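Local coordinates for succinate dehydrogenase subunit A (Mycolicibacterium smegmatis, PDB 7D6V), which probably oxidises succinate to fumarate as the FAD-carrying flavoprotein subunit of the succinate:quinone oxidoreductase Sdh1 in the mycobacterial electron transport chain, at residues 83-89 and 396-400; 89-94 and 434-438; 577-583 and 595-601. All blocks are in the same frame, centred on the assembly; numbering follows the deposited sequence.

Contact 1 of 3, residues 83-89 and 396-400; sequences NWRMAEL and VDPDT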
loop_
_atom_site.group_PDB
_atom_site.type_symbol
_atom_site.label_atom_id
_atom_site.label_comp_id
_atom_site.label_asym_id
_atom_site.label_seq_id
_atom_site.Cartn_x
_atom_site.Cartn_y
_atom_site.Cartn_z
ATOM N N ASN A 83 25.472 19.555 -6.660
ATOM C CA ASN A 83 25.647 19.857 -8.074
ATOM C C ASN A 83 24.650 20.946 -8.442
ATOM O O ASN A 83 23.443 20.701 -8.492
ATOM C CB ASN A 83 25.441 18.608 -8.925
ATOM C CG ASN A 83 26.065 18.731 -10.301
ATOM O OD1 ASN A 83 26.066 19.802 -10.902
ATOM N ND2 ASN A 83 26.602 17.630 -10.805
ATOM N N TRP A 84 25.154 22.157 -8.680
ATOM C CA TRP A 84 24.274 23.303 -8.868
ATOM C C TRP A 84 23.446 23.180 -10.139
ATOM O O TRP A 84 22.297 23.633 -10.172
ATOM C CB TRP A 84 25.097 24.584 -8.893
ATOM C CG TRP A 84 26.168 24.567 -9.922
ATOM C CD1 TRP A 84 27.443 24.117 -9.768
ATOM C CD2 TRP A 84 26.065 25.027 -11.274
ATOM N NE1 TRP A 84 28.144 24.274 -10.937
ATOM C CE2 TRP A 84 27.318 24.828 -11.878
ATOM C CE3 TRP A 84 25.032 25.586 -12.031
ATOM C CZ2 TRP A 84 27.567 25.167 -13.202
ATOM C CZ3 TRP A 84 25.282 25.922 -13.343
ATOM C CH2 TRP A 84 26.537 25.712 -13.916
ATOM N N ARG A 85 24.008 22.584 -11.191
ATOM C CA ARG A 85 23.243 22.374 -12.413
ATOM C C ARG A 85 22.071 21.436 -12.170
ATOM O O ARG A 85 20.951 21.701 -12.622
ATOM C CB ARG A 85 24.157 21.833 -13.509
ATOM C CG ARG A 85 23.498 21.694 -14.866
ATOM C CD ARG A 85 22.834 22.974 -15.325
ATOM N NE ARG A 85 22.349 22.840 -16.694
ATOM C CZ ARG A 85 21.358 23.554 -17.215
ATOM N NH1 ARG A 85 20.989 23.354 -18.470
ATOM N NH2 ARG A 85 20.734 24.461 -16.483
ATOM N N MET A 86 22.300 20.349 -11.433
ATOM C CA MET A 86 21.220 19.417 -11.135
ATOM C C MET A 86 20.157 20.065 -10.262
ATOM O O MET A 86 18.959 19.864 -10.484
ATOM C CB MET A 86 21.777 18.165 -10.463
ATOM C CG MET A 86 22.351 17.154 -11.431
ATOM S SD MET A 86 23.145 15.768 -10.605
ATOM C CE MET A 86 21.730 14.724 -10.279
ATOM N N ALA A 87 20.575 20.850 -9.269
ATOM C CA ALA A 87 19.619 21.517 -8.393
ATOM C C ALA A 87 18.775 22.524 -9.164
ATOM O O ALA A 87 17.549 22.563 -9.017
ATOM C CB ALA A 87 20.356 22.196 -7.241
ATOM N N GLU A 88 19.416 23.337 -10.005
ATOM C CA GLU A 88 18.680 24.312 -10.804
ATOM C C GLU A 88 17.716 23.626 -11.757
ATOM O O GLU A 88 16.564 24.056 -11.914
ATOM C CB GLU A 88 19.659 25.187 -11.582
ATOM C CG GLU A 88 19.019 25.983 -12.700
ATOM C CD GLU A 88 20.013 26.392 -13.763
ATOM O OE1 GLU A 88 21.069 25.739 -13.873
ATOM O OE2 GLU A 88 19.741 27.370 -14.486
ATOM N N LEU A 89 18.166 22.548 -12.392
ATOM C CA LEU A 89 17.349 21.868 -13.383
ATOM C C LEU A 89 16.152 21.193 -12.726
ATOM O O LEU A 89 15.030 21.254 -13.244
ATOM C CB LEU A 89 18.238 20.873 -14.124
ATOM C CG LEU A 89 17.870 20.225 -15.443
ATOM C CD1 LEU A 89 17.760 21.305 -16.489
ATOM C CD2 LEU A 89 18.981 19.267 -15.804
ATOM N N VAL A 396 26.998 11.501 -12.246
ATOM C CA VAL A 396 26.246 11.660 -13.480
ATOM C C VAL A 396 26.662 12.955 -14.159
ATOM O O VAL A 396 27.187 13.882 -13.537
ATOM C CB VAL A 396 24.722 11.664 -13.232
ATOM C CG1 VAL A 396 24.270 10.376 -12.599
ATOM C CG2 VAL A 396 24.331 12.838 -12.361
ATOM N N ASP A 397 26.431 13.006 -15.460
ATOM C CA ASP A 397 26.322 14.284 -16.142
ATOM C C ASP A 397 25.009 14.932 -15.723
ATOM O O ASP A 397 23.982 14.253 -15.686
ATOM C CB ASP A 397 26.371 14.093 -17.653
ATOM C CG ASP A 397 26.537 15.396 -18.400
ATOM O OD1 ASP A 397 25.512 16.013 -18.753
ATOM O OD2 ASP A 397 27.691 15.806 -18.634
ATOM N N PRO A 398 25.003 16.211 -15.342
ATOM C CA PRO A 398 23.738 16.808 -14.875
ATOM C C PRO A 398 22.638 16.821 -15.928
ATOM O O PRO A 398 21.489 16.482 -15.618
ATOM C CB PRO A 398 24.155 18.224 -14.449
ATOM C CG PRO A 398 25.537 18.425 -14.971
ATOM C CD PRO A 398 26.158 17.086 -15.099
ATOM N N ASP A 399 22.956 17.185 -17.171
ATOM C CA ASP A 399 21.921 17.313 -18.194
ATOM C C ASP A 399 21.448 15.947 -18.674
ATOM O O ASP A 399 20.258 15.624 -18.596
ATOM C CB ASP A 399 22.443 18.148 -19.361
ATOM C CG ASP A 399 22.627 19.601 -18.994
ATOM O OD1 ASP A 399 23.669 19.933 -18.391
ATOM O OD2 ASP A 399 21.731 20.412 -19.306
ATOM N N THR A 400 22.369 15.134 -19.185
ATOM C CA THR A 400 22.073 13.744 -19.500
ATOM C C THR A 400 22.157 12.928 -18.218
ATOM O O THR A 400 22.057 13.485 -17.125
ATOM C CB THR A 400 23.030 13.215 -20.568
ATOM O OG1 THR A 400 24.340 13.063 -20.011
ATOM C CG2 THR A 400 23.102 14.186 -21.729
#
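The loop 396-400 is laid against the first turns of a helix for which N83 is the N-cap residue, both in the FAD-binding domain. It approaches at V396, whose CG2 lies 3.6 Å from SD of M86; the V396 side chain is about 11 Å from the bound FAD. The CA-to-CB bond of D397 points away from the helix, and its OD1 accepts from N of T400 at 3.3 Å, an Asx motif within the loop. P398 is the centre of the contact, with 79 Å² covered, the most here. Its CA is 5.2 Å from CA of M86, and its CB is wedged between CG of R85 (3.6 Å) and CG of M86 (3.7 Å), while its O faces CD2 of L89 at 3.8 Å. D399 adds the charge: its OD2 accepts from NH1 of R85 at 3.1 Å in a salt bridge. NH2 of R85 binds OE1 of E88 at 2.9 Å, so the three residues form a network, which R606 extends by pairing with E88. The loop, which links strands 383-395 and 408-409, lies on helix 84-102, with helix 427-448 touching M86 and L89 and helix 67-76 packed on A87 and E88.

Contact 2 of 3, residues 89-94 and 434-438; sequences LHAQEA and VFGRR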
loop_
_atom_site.group_PDB
_atom_site.type_symbol
_atom_site.label_atom_id
_atom_site.label_comp_id
_atom_site.label_asym_id
_atom_site.label_seq_id
_atom_site.Cartn_x
_atom_site.Cartn_y
_atom_site.Cartn_z
ATOM N N LEU A 89 18.166 22.548 -12.392
ATOM C CA LEU A 89 17.349 21.868 -13.383
ATOM C C LEU A 89 16.152 21.193 -12.726
ATOM O O LEU A 89 15.030 21.254 -13.244
ATOM C CB LEU A 89 18.238 20.873 -14.124
ATOM C CG LEU A 89 17.870 20.225 -15.443
ATOM C CD1 LEU A 89 17.760 21.305 -16.489
ATOM C CD2 LEU A 89 18.981 19.267 -15.804
ATOM N N HIS A 90 16.367 20.586 -11.555
ATOM C CA HIS A 90 15.266 20.020 -10.785
ATOM C C HIS A 90 14.291 21.096 -10.335
ATOM O O HIS A 90 13.075 20.886 -10.354
ATOM C CB HIS A 90 15.817 19.263 -9.579
ATOM C CG HIS A 90 14.781 18.887 -8.568
ATOM N ND1 HIS A 90 14.456 19.695 -7.500
ATOM C CD2 HIS A 90 14.021 17.775 -8.440
ATOM C CE1 HIS A 90 13.529 19.105 -6.767
ATOM N NE2 HIS A 90 13.248 17.938 -7.316
ATOM N N ALA A 91 14.806 22.253 -9.913
ATOM C CA ALA A 91 13.928 23.326 -9.467
ATOM C C ALA A 91 13.037 23.819 -10.595
ATOM O O ALA A 91 11.835 24.031 -10.397
ATOM C CB ALA A 91 14.754 24.478 -8.896
ATOM N N GLN A 92 13.595 23.998 -11.789
ATOM C CA GLN A 92 12.799 24.568 -12.865
ATOM C C GLN A 92 12.050 23.531 -13.694
ATOM O O GLN A 92 11.259 23.917 -14.558
ATOM C CB GLN A 92 13.666 25.435 -13.783
ATOM C CG GLN A 92 14.830 24.739 -14.428
ATOM C CD GLN A 92 15.878 25.717 -14.915
ATOM O OE1 GLN A 92 15.782 26.916 -14.667
ATOM N NE2 GLN A 92 16.885 25.209 -15.615
ATOM N N GLU A 93 12.251 22.235 -13.454
ATOM C CA GLU A 93 11.505 21.213 -14.176
ATOM C C GLU A 93 10.570 20.396 -13.295
ATOM O O GLU A 93 9.861 19.530 -13.814
ATOM C CB GLU A 93 12.469 20.274 -14.906
ATOM C CG GLU A 93 13.308 20.956 -15.964
ATOM C CD GLU A 93 14.174 19.983 -16.724
ATOM O OE1 GLU A 93 14.182 18.790 -16.361
ATOM O OE2 GLU A 93 14.844 20.406 -17.687
ATOM N N ALA A 94 10.544 20.637 -11.989
ATOM C CA ALA A 94 9.721 19.848 -11.079
ATOM C C ALA A 94 8.217 20.045 -11.277
ATOM O O ALA A 94 7.481 19.052 -11.271
ATOM C CB ALA A 94 10.096 20.145 -9.625
ATOM N N VAL A 434 12.063 14.069 -12.477
ATOM C CA VAL A 434 12.871 14.956 -13.311
ATOM C C VAL A 434 14.014 14.184 -13.957
ATOM O O VAL A 434 14.180 14.181 -15.185
ATOM C CB VAL A 434 13.390 16.143 -12.479
ATOM C CG1 VAL A 434 14.392 16.962 -13.270
ATOM C CG2 VAL A 434 12.238 17.010 -12.024
ATOM N N PHE A 435 14.778 13.459 -13.151
ATOM C CA PHE A 435 15.978 12.844 -13.679
ATOM C C PHE A 435 15.747 11.452 -14.245
ATOM O O PHE A 435 16.569 10.997 -15.038
ATOM C CB PHE A 435 17.068 12.842 -12.610
ATOM C CG PHE A 435 17.553 14.218 -12.276
ATOM C CD1 PHE A 435 17.187 14.833 -11.092
ATOM C CD2 PHE A 435 18.324 14.926 -13.179
ATOM C CE1 PHE A 435 17.615 16.110 -10.801
ATOM C CE2 PHE A 435 18.754 16.202 -12.893
ATOM C CZ PHE A 435 18.399 16.794 -11.704
ATOM N N GLY A 436 14.621 10.799 -13.947
ATOM C CA GLY A 436 14.233 9.649 -14.739
ATOM C C GLY A 436 13.892 10.039 -16.162
ATOM O O GLY A 436 14.304 9.369 -17.113
ATOM N N ARG A 437 13.157 11.142 -16.331
ATOM C CA ARG A 437 12.908 11.634 -17.681
ATOM C C ARG A 437 14.208 12.023 -18.374
ATOM O O ARG A 437 14.421 11.686 -19.548
ATOM C CB ARG A 437 11.945 12.816 -17.645
ATOM C CG ARG A 437 11.568 13.311 -19.019
ATOM C CD ARG A 437 10.673 14.519 -18.951
ATOM N NE ARG A 437 10.710 15.273 -20.196
ATOM C CZ ARG A 437 11.664 16.141 -20.513
ATOM N NH1 ARG A 437 11.617 16.782 -21.671
ATOM N NH2 ARG A 437 12.665 16.367 -19.676
ATOM N N ARG A 438 15.098 12.724 -17.662
ATOM C CA ARG A 438 16.377 13.091 -18.269
ATOM C C ARG A 438 17.184 11.857 -18.663
ATOM O O ARG A 438 17.810 11.835 -19.727
ATOM C CB ARG A 438 17.194 13.978 -17.329
ATOM C CG ARG A 438 16.509 15.253 -16.882
ATOM C CD ARG A 438 16.287 16.222 -18.020
ATOM N NE ARG A 438 17.515 16.880 -18.451
ATOM C CZ ARG A 438 17.588 18.153 -18.819
ATOM N NH1 ARG A 438 16.506 18.915 -18.797
ATOM N NH2 ARG A 438 18.745 18.669 -19.203
#
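Knobs-into-holes packing joins helices 84-102 and 427-448 here, near the FAD site of the flavoprotein. The short segments 89-94 and 434-438 cross almost perpendicularly, at 96°, with their axes 10.8 Å apart at closest approach, and such a crossing confines the contact to a compact patch of 363 Å². V434 is the knob and has the most surface covered, 83 Å². Its side chain sits in the hole formed by L89, H90, E93 and A94: CG1 is 4.0 Å from CA of H90 and 3.6 Å from OE1 of E93, and CG2 is 3.9 Å from CA of A94. The closest CA pair, V434 with H90 at 6.1 Å, falls at this same point. F435 extends the apolar patch, its CE1 lying 3.8 Å from CB of H90 and its CE2 4.2 Å from CD2 of L89. The H90 ring itself looks elsewhere for its polar partner: NE2 is hydrogen-bonded to S430, one turn earlier on helix 427-448, and the side chain lies about 9 Å from the FAD.

E93 (59 Å²) and R438 (55 Å²) close the patch with charge. All three chi angles of the R438 alkyl chain are m, a folded course that leaves the guanidinium beside L89 and E93, while its NE is hydrogen-bonded to the backbone O of D399 and its NH2 forms a salt bridge with D399 OD2. L89 lies over one face of that guanidinium, CD2 to NH2 3.5 Å, and E93 meets its edge in a salt bridge, OE2 to NH1 at 2.5 Å.

Contact 3 of 3, residues 577-583 and 595-601; sequences RNTLLVC and VTVTPEQ
Segments 577-583 and 595-601 run antiparallel, their end-to-end directions 147° apart, with CA pairs N578–Q601 (4.7 Å), T579–E600 (4.6 Å), L581–T598 (4.2 Å) and C583–T596 (4.3 Å). V582-C583 and V595-V597 are extended (phi/psi of C583 -102/142, of T596 -109/129). C583 and T596 form a non-hydrogen-bonded pair. Firm backbone bonds run from V597 N to V582 O (2.9 Å) and from L580 N to P599 O (3.2 Å); Q601 N to N578 O (3.4 Å) is weak. L581 has positive phi (62/70), interrupting the extended course. Q601 (chi1 m, chi2 t) reaches back so that NE2 donates to R577 O at a very short 2.3 Å, bent to 117°. V582 (chi1 t) sets CG2 3.4 Å from P599 CG; L581 (t, p) places CD1 3.5 Å from T596 CG2 and 3.7 Å from T598 CG2. This is the two-stranded hairpin 582-585/594-597, continued by looser flanking chains, in the C-terminal family region. Helix 532-556 covers L581, C583, T596 and T598, while E395 of strand 383-395 meets L580 and V582.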
loop_
_atom_site.group_PDB
_atom_site.type_symbol
_atom_site.label_atom_id
_atom_site.label_comp_id
_atom_site.label_asym_id
_atom_site.label_seq_id
_atom_site.Cartn_x
_atom_site.Cartn_y
_atom_site.Cartn_z
ATOM N N ARG A 577 34.629 22.280 0.033
ATOM C CA ARG A 577 33.308 22.339 -0.576
ATOM C C ARG A 577 33.347 22.144 -2.076
ATOM O O ARG A 577 32.403 21.593 -2.643
ATOM C CB ARG A 577 32.636 23.680 -0.251
ATOM C CG ARG A 577 31.140 23.727 -0.447
ATOM C CD ARG A 577 30.730 25.076 -1.007
ATOM N NE ARG A 577 31.687 25.559 -1.995
ATOM C CZ ARG A 577 31.704 25.177 -3.267
ATOM N NH1 ARG A 577 32.611 25.670 -4.094
ATOM N NH2 ARG A 577 30.815 24.303 -3.715
ATOM N N ASN A 578 34.416 22.587 -2.725
ATOM C CA ASN A 578 34.701 22.219 -4.107
ATOM C C ASN A 578 35.593 20.982 -4.181
ATOM O O ASN A 578 36.638 20.974 -4.827
ATOM C CB ASN A 578 35.310 23.410 -4.839
ATOM C CG ASN A 578 36.580 23.914 -4.184
ATOM O OD1 ASN A 578 37.063 23.340 -3.209
ATOM N ND2 ASN A 578 37.130 24.995 -4.723
ATOM N N THR A 579 35.171 19.920 -3.501
ATOM C CA THR A 579 35.845 18.629 -3.541
ATOM C C THR A 579 34.795 17.537 -3.417
ATOM O O THR A 579 33.973 17.574 -2.498
ATOM C CB THR A 579 36.884 18.498 -2.423
ATOM O OG1 THR A 579 37.736 19.649 -2.422
ATOM C CG2 THR A 579 37.733 17.260 -2.631
ATOM N N LEU A 580 34.820 16.574 -4.338
ATOM C CA LEU A 580 33.811 15.524 -4.385
ATOM C C LEU A 580 34.284 14.178 -3.869
ATOM O O LEU A 580 33.457 13.400 -3.390
ATOM C CB LEU A 580 33.286 15.339 -5.812
ATOM C CG LEU A 580 32.399 16.466 -6.326
ATOM C CD1 LEU A 580 32.042 16.236 -7.781
ATOM C CD2 LEU A 580 31.152 16.577 -5.470
ATOM N N LEU A 581 35.581 13.882 -3.950
ATOM C CA LEU A 581 36.154 12.687 -3.332
ATOM C C LEU A 581 35.546 11.415 -3.945
ATOM O O LEU A 581 34.756 10.694 -3.337
ATOM C CB LEU A 581 35.965 12.777 -1.812
ATOM C CG LEU A 581 36.510 11.742 -0.847
ATOM C CD1 LEU A 581 38.012 11.765 -0.974
ATOM C CD2 LEU A 581 36.095 12.083 0.564
ATOM N N VAL A 582 35.922 11.193 -5.211
ATOM C CA VAL A 582 35.327 10.191 -6.095
ATOM C C VAL A 582 35.945 8.813 -5.870
ATOM O O VAL A 582 37.163 8.679 -5.731
ATOM C CB VAL A 582 35.509 10.637 -7.558
ATOM C CG1 VAL A 582 34.990 9.594 -8.501
ATOM C CG2 VAL A 582 34.828 11.961 -7.796
ATOM N N CYS A 583 35.108 7.774 -5.871
ATOM C CA CYS A 583 35.538 6.394 -5.667
ATOM C C CYS A 583 35.611 5.632 -6.988
ATOM O O CYS A 583 34.755 5.799 -7.861
ATOM C CB CYS A 583 34.583 5.664 -4.720
ATOM S SG CYS A 583 34.283 6.496 -3.152
ATOM N N VAL A 595 39.846 2.854 -4.791
ATOM C CA VAL A 595 40.685 4.017 -4.542
ATOM C C VAL A 595 39.794 5.248 -4.586
ATOM O O VAL A 595 38.978 5.395 -5.504
ATOM C CB VAL A 595 41.829 4.126 -5.567
ATOM C CG1 VAL A 595 42.374 5.540 -5.614
ATOM C CG2 VAL A 595 42.932 3.159 -5.215
ATOM N N THR A 596 39.930 6.112 -3.585
ATOM C CA THR A 596 39.172 7.351 -3.502
ATOM C C THR A 596 40.107 8.528 -3.752
ATOM O O THR A 596 41.169 8.626 -3.129
ATOM C CB THR A 596 38.487 7.481 -2.141
ATOM O OG1 THR A 596 37.871 6.235 -1.800
ATOM C CG2 THR A 596 37.407 8.527 -2.200
ATOM N N VAL A 597 39.709 9.412 -4.663
ATOM C CA VAL A 597 40.522 10.532 -5.115
ATOM C C VAL A 597 39.756 11.817 -4.797
ATOM O O VAL A 597 38.598 11.785 -4.392
ATOM C CB VAL A 597 40.856 10.425 -6.619
ATOM C CG1 VAL A 597 41.979 11.376 -7.022
ATOM C CG2 VAL A 597 41.219 8.994 -6.980
ATOM N N THR A 598 40.424 12.960 -4.969
ATOM C CA THR A 598 39.878 14.266 -4.600
ATOM C C THR A 598 39.874 15.216 -5.793
ATOM O O THR A 598 40.851 15.947 -6.015
ATOM C CB THR A 598 40.679 14.862 -3.447
ATOM O OG1 THR A 598 42.018 15.119 -3.885
ATOM C CG2 THR A 598 40.730 13.896 -2.282
ATOM N N PRO A 599 38.813 15.231 -6.596
ATOM C CA PRO A 599 38.690 16.231 -7.662
ATOM C C PRO A 599 37.934 17.475 -7.214
ATOM O O PRO A 599 37.192 17.471 -6.232
ATOM C CB PRO A 599 37.892 15.493 -8.746
ATOM C CG PRO A 599 37.110 14.516 -8.002
ATOM C CD PRO A 599 37.950 14.067 -6.847
ATOM N N GLU A 600 38.119 18.545 -7.980
ATOM C CA GLU A 600 37.455 19.815 -7.727
ATOM C C GLU A 600 36.145 19.909 -8.499
ATOM O O GLU A 600 36.002 19.355 -9.591
ATOM C CB GLU A 600 38.354 20.995 -8.102
ATOM C CG GLU A 600 39.740 20.930 -7.497
ATOM C CD GLU A 600 39.713 20.896 -5.983
ATOM O OE1 GLU A 600 39.308 21.904 -5.369
ATOM O OE2 GLU A 600 40.094 19.857 -5.407
ATOM N N GLN A 601 35.188 20.620 -7.911
ATOM C CA GLN A 601 33.900 20.851 -8.543
ATOM C C GLN A 601 33.992 21.984 -9.560
ATOM O O GLN A 601 34.917 22.800 -9.543
ATOM C CB GLN A 601 32.837 21.188 -7.499
ATOM C CG GLN A 601 32.623 20.121 -6.447
ATOM C CD GLN A 601 31.309 20.291 -5.715
ATOM O OE1 GLN A 601 30.239 20.212 -6.314
ATOM N NE2 GLN A 601 31.384 20.520 -4.412
#

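Overall arrangement
Contacts 1 and 2 form one continuous patch, their centres 9 Å apart. They share L89 and follow successive turns of helix 84-102, and D399 OD2 meets R438 NH2 at 3.5 Å in a salt bridge. Along the chain their segments alternate, so the early helix is held against two later elements, loop 396-400 and helix 427-448, about 9 to 11 Å from the FAD, measured from the H90 and V396 side chains. Contact 3 comes later and is a local hairpin in the C-terminal region. Its centre is 17 Å from that of contact 1 and 25 Å from that of contact 2, without touching either; strand 383-395, which leads into contact 1's loop, packs against it through E395.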